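Local coordinates for protein particle-associated lyase (Acinetobacter bacteriophage AP22, PDB 4Y9V) that probably cleaves the capsular polysaccharide of Acinetobacter baumannii as a lyase, serving as the trimeric tailspike with which the phage meets its host, at residues Ser532-Leu546 with Ile595-Val609. Numbering follows the deposited sequence. Where two conformers were deposited one is given.
Unlike the reference sequence in segment 595-609: Ile602 (reference Val). With SO4 (sulfate ion), chain L.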
loop_
_atom_site.group_PDB
_atom_site.type_symbol
_atom_site.label_atom_id
_atom_site.label_comp_id
_atom_site.label_asym_id
_atom_site.label_seq_id
_atom_site.Cartn_x
_atom_site.Cartn_y
_atom_site.Cartn_z
ATOM N N SER A 532 -0.876 48.677 25.853
ATOM C CA SER A 532 0.113 49.448 26.579
ATOM C C SER A 532 -0.572 50.298 27.650
ATOM O O SER A 532 -1.740 50.593 27.596
ATOM C CB SER A 532 0.955 50.287 25.640
ATOM O OG SER A 532 0.111 51.230 25.003
ATOM N N ALA A 533 0.240 50.632 28.678
ATOM C CA ALA A 533 -0.234 51.495 29.749
ATOM C C ALA A 533 0.655 52.727 29.821
ATOM O O ALA A 533 1.841 52.722 29.433
ATOM C CB ALA A 533 -0.142 50.760 31.075
ATOM N N VAL A 534 0.075 53.818 30.336
ATOM C CA VAL A 534 0.818 55.075 30.508
ATOM C C VAL A 534 2.083 54.791 31.304
ATOM O O VAL A 534 2.067 54.079 32.337
ATOM C CB VAL A 534 -0.068 56.139 31.197
ATOM C CG1 VAL A 534 0.737 57.402 31.473
ATOM C CG2 VAL A 534 -1.257 56.481 30.324
ATOM N N ASN A 535 3.175 55.330 30.812
ATOM C CA ASN A 535 4.511 55.230 31.398
ATOM C C ASN A 535 5.208 53.915 31.095
ATOM O O ASN A 535 6.370 53.729 31.509
ATOM C CB ASN A 535 4.589 55.572 32.896
ATOM C CG ASN A 535 4.152 56.978 33.166
ATOM O OD1 ASN A 535 4.484 57.897 32.384
ATOM N ND2 ASN A 535 3.403 57.165 34.240
ATOM N N ASN A 536 4.589 52.998 30.317
ATOM C CA ASN A 536 5.338 51.792 29.979
ATOM C C ASN A 536 6.614 52.156 29.189
ATOM O O ASN A 536 6.591 52.914 28.231
ATOM C CB ASN A 536 4.527 50.888 29.057
ATOM C CG ASN A 536 3.521 49.919 29.682
ATOM O OD1 ASN A 536 2.786 49.276 28.908
ATOM N ND2 ASN A 536 3.469 49.768 30.960
ATOM N N THR A 537 7.691 51.457 29.557
ATOM C CA THR A 537 8.923 51.421 28.789
ATOM C C THR A 537 9.070 50.085 28.068
ATOM O O THR A 537 9.881 49.955 27.144
ATOM C CB THR A 537 10.123 51.729 29.679
ATOM O OG1 THR A 537 10.086 50.792 30.778
ATOM C CG2 THR A 537 10.080 53.176 30.194
ATOM N N ALA A 538 8.302 49.086 28.483
ATOM C CA ALA A 538 8.066 47.831 27.762
ATOM C C ALA A 538 6.586 47.533 27.893
ATOM O O ALA A 538 5.966 47.900 28.908
ATOM C CB ALA A 538 8.914 46.721 28.325
ATOM N N THR A 539 6.026 46.813 26.925
ATOM C CA THR A 539 4.687 46.262 27.037
ATOM C C THR A 539 4.811 44.760 26.754
ATOM O O THR A 539 5.144 44.384 25.633
ATOM C CB THR A 539 3.692 46.924 26.121
ATOM O OG1 THR A 539 3.616 48.359 26.408
ATOM C CG2 THR A 539 2.331 46.301 26.198
ATOM N N ARG A 540 4.575 43.937 27.774
ATOM C CA ARG A 540 4.886 42.525 27.720
ATOM C C ARG A 540 3.618 41.712 27.716
ATOM O O ARG A 540 2.746 41.936 28.570
ATOM C CB ARG A 540 5.750 42.119 28.912
ATOM C CG ARG A 540 6.924 43.104 29.111
ATOM C CD ARG A 540 8.010 42.575 30.090
ATOM N NE ARG A 540 7.477 42.419 31.445
ATOM C CZ ARG A 540 8.268 42.092 32.462
ATOM N NH1 ARG A 540 9.566 41.915 32.265
ATOM N NH2 ARG A 540 7.743 41.945 33.668
ATOM N N ALA A 541 3.486 40.742 26.801
ATOM C CA ALA A 541 2.445 39.759 26.958
ATOM C C ALA A 541 2.710 38.948 28.232
ATOM O O ALA A 541 3.854 38.805 28.667
ATOM C CB ALA A 541 2.448 38.819 25.765
ATOM N N ASN A 542 1.663 38.370 28.819
ATOM C CA ASN A 542 1.877 37.387 29.832
ATOM C C ASN A 542 2.635 36.200 29.217
ATOM O O ASN A 542 2.513 35.905 28.025
ATOM C CB ASN A 542 0.572 36.863 30.436
ATOM C CG ASN A 542 -0.234 37.881 31.201
ATOM O OD1 ASN A 542 0.181 39.022 31.492
ATOM N ND2 ASN A 542 -1.398 37.469 31.503
ATOM N N VAL A 543 3.395 35.491 30.048
ATOM C CA VAL A 543 4.106 34.308 29.554
ATOM C C VAL A 543 3.119 33.340 28.939
ATOM O O VAL A 543 1.993 33.121 29.431
ATOM C CB VAL A 543 4.946 33.684 30.676
ATOM C CG1 VAL A 543 4.107 33.049 31.773
ATOM C CG2 VAL A 543 5.901 32.632 30.113
ATOM N N ILE A 544 3.545 32.756 27.834
ATOM C CA ILE A 544 2.776 31.781 27.073
ATOM C C ILE A 544 3.346 30.403 27.323
ATOM O O ILE A 544 4.537 30.150 27.085
ATOM C CB ILE A 544 2.813 32.143 25.592
ATOM C CG1 ILE A 544 2.273 33.557 25.362
ATOM C CG2 ILE A 544 2.086 31.117 24.766
ATOM C CD1 ILE A 544 2.369 33.983 23.952
ATOM N N ASN A 545 2.507 29.493 27.832
ATOM C CA ASN A 545 2.861 28.119 28.047
ATOM C C ASN A 545 2.517 27.300 26.814
ATOM O O ASN A 545 1.377 27.253 26.370
ATOM C CB ASN A 545 2.054 27.573 29.223
ATOM C CG ASN A 545 2.529 28.254 30.501
ATOM O OD1 ASN A 545 3.695 28.097 30.924
ATOM N ND2 ASN A 545 1.691 29.072 31.086
ATOM N N LEU A 546 3.528 26.693 26.217
ATOM C CA LEU A 546 3.376 26.002 24.955
ATOM C C LEU A 546 2.711 24.632 25.159
ATOM O O LEU A 546 3.066 23.869 26.049
ATOM C CB LEU A 546 4.752 25.786 24.321
ATOM C CG LEU A 546 5.542 27.079 24.037
ATOM C CD1 LEU A 546 6.923 26.700 23.544
ATOM C CD2 LEU A 546 4.774 28.005 23.104
ATOM N N ILE A 595 12.010 25.802 27.689
ATOM C CA ILE A 595 11.578 24.647 26.877
ATOM C C ILE A 595 10.115 24.659 26.534
ATOM O O ILE A 595 9.716 24.098 25.528
ATOM C CB ILE A 595 11.929 23.317 27.509
ATOM C CG1 ILE A 595 11.393 23.093 28.899
ATOM C CG2 ILE A 595 13.402 23.091 27.497
ATOM C CD1 ILE A 595 12.006 21.707 29.285
ATOM N N ASP A 596 9.354 25.254 27.471
ATOM C CA ASP A 596 7.913 25.222 27.508
ATOM C C ASP A 596 7.300 26.631 27.467
ATOM O O ASP A 596 6.067 26.697 27.695
ATOM C CB ASP A 596 7.476 24.425 28.758
ATOM C CG ASP A 596 7.824 25.073 30.083
ATOM O OD1 ASP A 596 8.810 25.829 30.156
ATOM O OD2 ASP A 596 7.125 24.927 31.127
ATOM N N GLN A 597 8.012 27.740 27.191
ATOM C CA GLN A 597 7.452 29.089 27.349
ATOM C C GLN A 597 8.124 30.054 26.385
ATOM O O GLN A 597 9.320 29.976 26.095
ATOM C CB GLN A 597 7.686 29.640 28.765
ATOM C CG GLN A 597 6.931 28.845 29.826
ATOM C CD GLN A 597 7.122 29.449 31.188
ATOM O OE1 GLN A 597 8.183 29.960 31.528
ATOM N NE2 GLN A 597 6.041 29.387 31.978
ATOM N N VAL A 598 7.298 31.023 25.938
ATOM C CA VAL A 598 7.779 32.220 25.251
ATOM C C VAL A 598 7.102 33.433 25.872
ATOM O O VAL A 598 6.098 33.278 26.598
ATOM C CB VAL A 598 7.560 32.174 23.732
ATOM C CG1 VAL A 598 8.287 30.963 23.117
ATOM C CG2 VAL A 598 6.094 32.148 23.353
ATOM N N ARG A 599 7.573 34.623 25.578
ATOM C CA ARG A 599 6.965 35.829 26.144
ATOM C C ARG A 599 7.207 37.013 25.252
ATOM O O ARG A 599 8.114 37.848 25.481
ATOM C CB ARG A 599 7.443 36.096 27.584
ATOM C CG ARG A 599 6.554 37.147 28.249
ATOM C CD ARG A 599 7.038 37.470 29.681
ATOM N NE ARG A 599 6.063 38.349 30.296
ATOM C CZ ARG A 599 6.174 38.823 31.538
ATOM N NH1 ARG A 599 7.236 38.591 32.257
ATOM N NH2 ARG A 599 5.193 39.542 32.021
ATOM N N PRO A 600 6.397 37.175 24.196
ATOM C CA PRO A 600 6.558 38.324 23.307
ATOM C C PRO A 600 6.360 39.646 24.066
ATOM O O PRO A 600 5.562 39.728 24.984
ATOM C CB PRO A 600 5.407 38.113 22.313
ATOM C CG PRO A 600 4.996 36.741 22.442
ATOM C CD PRO A 600 5.292 36.286 23.789
ATOM N N ALA A 601 7.096 40.651 23.603
ATOM C CA ALA A 601 7.002 41.988 24.197
ATOM C C ALA A 601 7.398 43.027 23.171
ATOM O O ALA A 601 8.027 42.730 22.162
ATOM C CB ALA A 601 7.914 42.068 25.431
ATOM N N ILE A 602 7.073 44.281 23.505
ATOM C CA ILE A 602 7.598 45.452 22.840
ATOM C C ILE A 602 8.489 46.212 23.806
ATOM O O ILE A 602 8.121 46.423 24.971
ATOM C CB ILE A 602 6.406 46.422 22.451
ATOM C CG1 ILE A 602 5.551 45.797 21.394
ATOM C CG2 ILE A 602 6.936 47.788 22.042
ATOM C CD1 ILE A 602 6.481 45.325 20.350
ATOM N N LEU A 603 9.632 46.657 23.296
ATOM C CA LEU A 603 10.490 47.638 23.974
ATOM C C LEU A 603 10.257 48.991 23.277
ATOM O O LEU A 603 10.401 49.095 22.052
ATOM C CB LEU A 603 11.943 47.251 23.921
ATOM C CG LEU A 603 12.303 45.926 24.612
ATOM C CD1 LEU A 603 13.757 45.604 24.432
ATOM C CD2 LEU A 603 11.968 45.939 26.077
ATOM N N TRP A 604 9.895 49.997 24.046
ATOM C CA TRP A 604 9.603 51.318 23.513
ATOM C C TRP A 604 10.852 52.189 23.486
ATOM O O TRP A 604 11.626 52.187 24.471
ATOM C CB TRP A 604 8.519 52.024 24.369
ATOM C CG TRP A 604 7.234 51.271 24.400
ATOM C CD1 TRP A 604 6.733 50.554 25.442
ATOM C CD2 TRP A 604 6.277 51.163 23.323
ATOM N NE1 TRP A 604 5.516 49.985 25.093
ATOM C CE2 TRP A 604 5.233 50.340 23.805
ATOM C CE3 TRP A 604 6.218 51.645 22.032
ATOM C CZ2 TRP A 604 4.124 50.004 23.007
ATOM C CZ3 TRP A 604 5.126 51.324 21.223
ATOM C CH2 TRP A 604 4.099 50.503 21.739
ATOM N N ASN A 605 11.017 52.984 22.462
ATOM C CA ASN A 605 12.077 53.999 22.453
ATOM C C ASN A 605 11.701 55.267 23.191
ATOM O O ASN A 605 12.586 56.056 23.508
ATOM C CB ASN A 605 12.553 54.304 21.018
ATOM C CG ASN A 605 11.448 54.834 20.123
ATOM O OD1 ASN A 605 10.276 54.484 20.261
ATOM N ND2 ASN A 605 11.843 55.670 19.164
ATOM N N LYS A 606 10.454 55.518 23.492
ATOM C CA LYS A 606 10.124 56.604 24.435
ATOM C C LYS A 606 8.820 56.113 25.066
ATOM O O LYS A 606 7.918 55.547 24.437
ATOM C CB LYS A 606 10.075 57.996 23.826
ATOM C CG LYS A 606 9.024 58.159 22.778
ATOM C CD LYS A 606 8.649 59.608 22.604
ATOM C CE LYS A 606 8.032 60.043 21.320
ATOM N NZ LYS A 606 7.906 61.540 21.175
ATOM N N LYS A 607 8.766 56.374 26.368
ATOM C CA LYS A 607 7.772 55.799 27.235
ATOM C C LYS A 607 6.379 56.215 26.764
ATOM O O LYS A 607 6.139 57.315 26.250
ATOM C CB LYS A 607 7.983 56.139 28.702
ATOM C CG LYS A 607 7.563 57.416 29.224
ATOM C CD LYS A 607 7.875 57.562 30.716
ATOM C CE LYS A 607 7.652 59.042 31.101
ATOM N NZ LYS A 607 7.892 59.175 32.542
ATOM N N VAL A 608 5.428 55.312 26.967
ATOM C CA VAL A 608 4.097 55.474 26.462
ATOM C C VAL A 608 3.355 56.606 27.161
ATOM O O VAL A 608 3.399 56.739 28.380
ATOM C CB VAL A 608 3.304 54.145 26.607
ATOM C CG1 VAL A 608 1.860 54.249 26.332
ATOM C CG2 VAL A 608 3.958 53.083 25.666
ATOM N N VAL A 609 2.616 57.385 26.350
ATOM C CA VAL A 609 1.724 58.433 26.790
ATOM C C VAL A 609 0.269 58.038 26.600
ATOM O O VAL A 609 -0.564 58.394 27.423
ATOM C CB VAL A 609 2.082 59.742 26.077
ATOM C CG1 VAL A 609 1.007 60.816 26.321
ATOM C CG2 VAL A 609 3.445 60.258 26.478
HETATM S S SO4 L . 4.158 42.856 33.446
HETATM O O1 SO4 L . 4.027 44.020 34.371
HETATM O O2 SO4 L . 4.810 43.294 32.179
HETATM O O3 SO4 L . 2.783 42.342 33.128
HETATM O O4 SO4 L . 4.957 41.768 34.129
HETATM O O HOH W 1 3.988 58.989 29.921
HETATM O O HOH W 2 5.401 60.203 33.394
HETATM O O HOH W 3 12.560 50.303 26.279
HETATM O O HOH W 4 2.625 40.594 31.060
HETATM O O HOH W 5 5.011 26.097 31.762
HETATM O O HOH W 6 4.536 25.345 30.561
#
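An antiparallel edge pairing in the Ig-like tailspike domain joins Thr539 to Ile602 and Ile544 to Val598, hydrogen-bonded pairs belonging to two separate runs of bridges. Their registers differ by one residue, and Arg599 spans the interruption. Its chain, extended with CG anti to the backbone N (chi1 -167°), carries NE to Ala541 O at 2.8 Å; the bond is nearly straight (170°) and lies in the guanidinium plane, a geometry that helps to hold that group's rotation, together with its bonds from NH1 and NH2. Arg599 NH1 then sits 3.6 Å above the guanidinium plane of Arg540, over its centre, with the two planes 36° apart. The two guanidinium groups converge on a sulfate ion, probably from the crystallisation liquor: Arg540 donates from NE to O2 and from NH2 to O4 (2.8 Å), while Arg599 NH2 reaches the same O4 at 3.1 Å. Both NH1 atoms bond to a neighbouring subunit, Arg540 to Trp569 O and Arg599 to Ser568 OG.

Beyond Thr539 the indole of Trp604 stands between Ile602 CG2 over one face and Val608 CG2 over the other. In the ring plane, NE1 donates to Thr539 OG1 (2.8 Å); that hydroxyl donates onward to Asn536 OD1, which Ala533 N approaches from the opposite face of the amide, tying the type II turn Ala533-Asn536 to the strand. At the far end Gln597 NE2 donates a hydrogen bond to Asn545 OD1 (2.9 Å), which lies in its amide plane, the side chains running alongside each other. With strand 586-594 on the other flank of 597-604, this is the three-stranded antiparallel sheet of an Ig-like beta-sandwich.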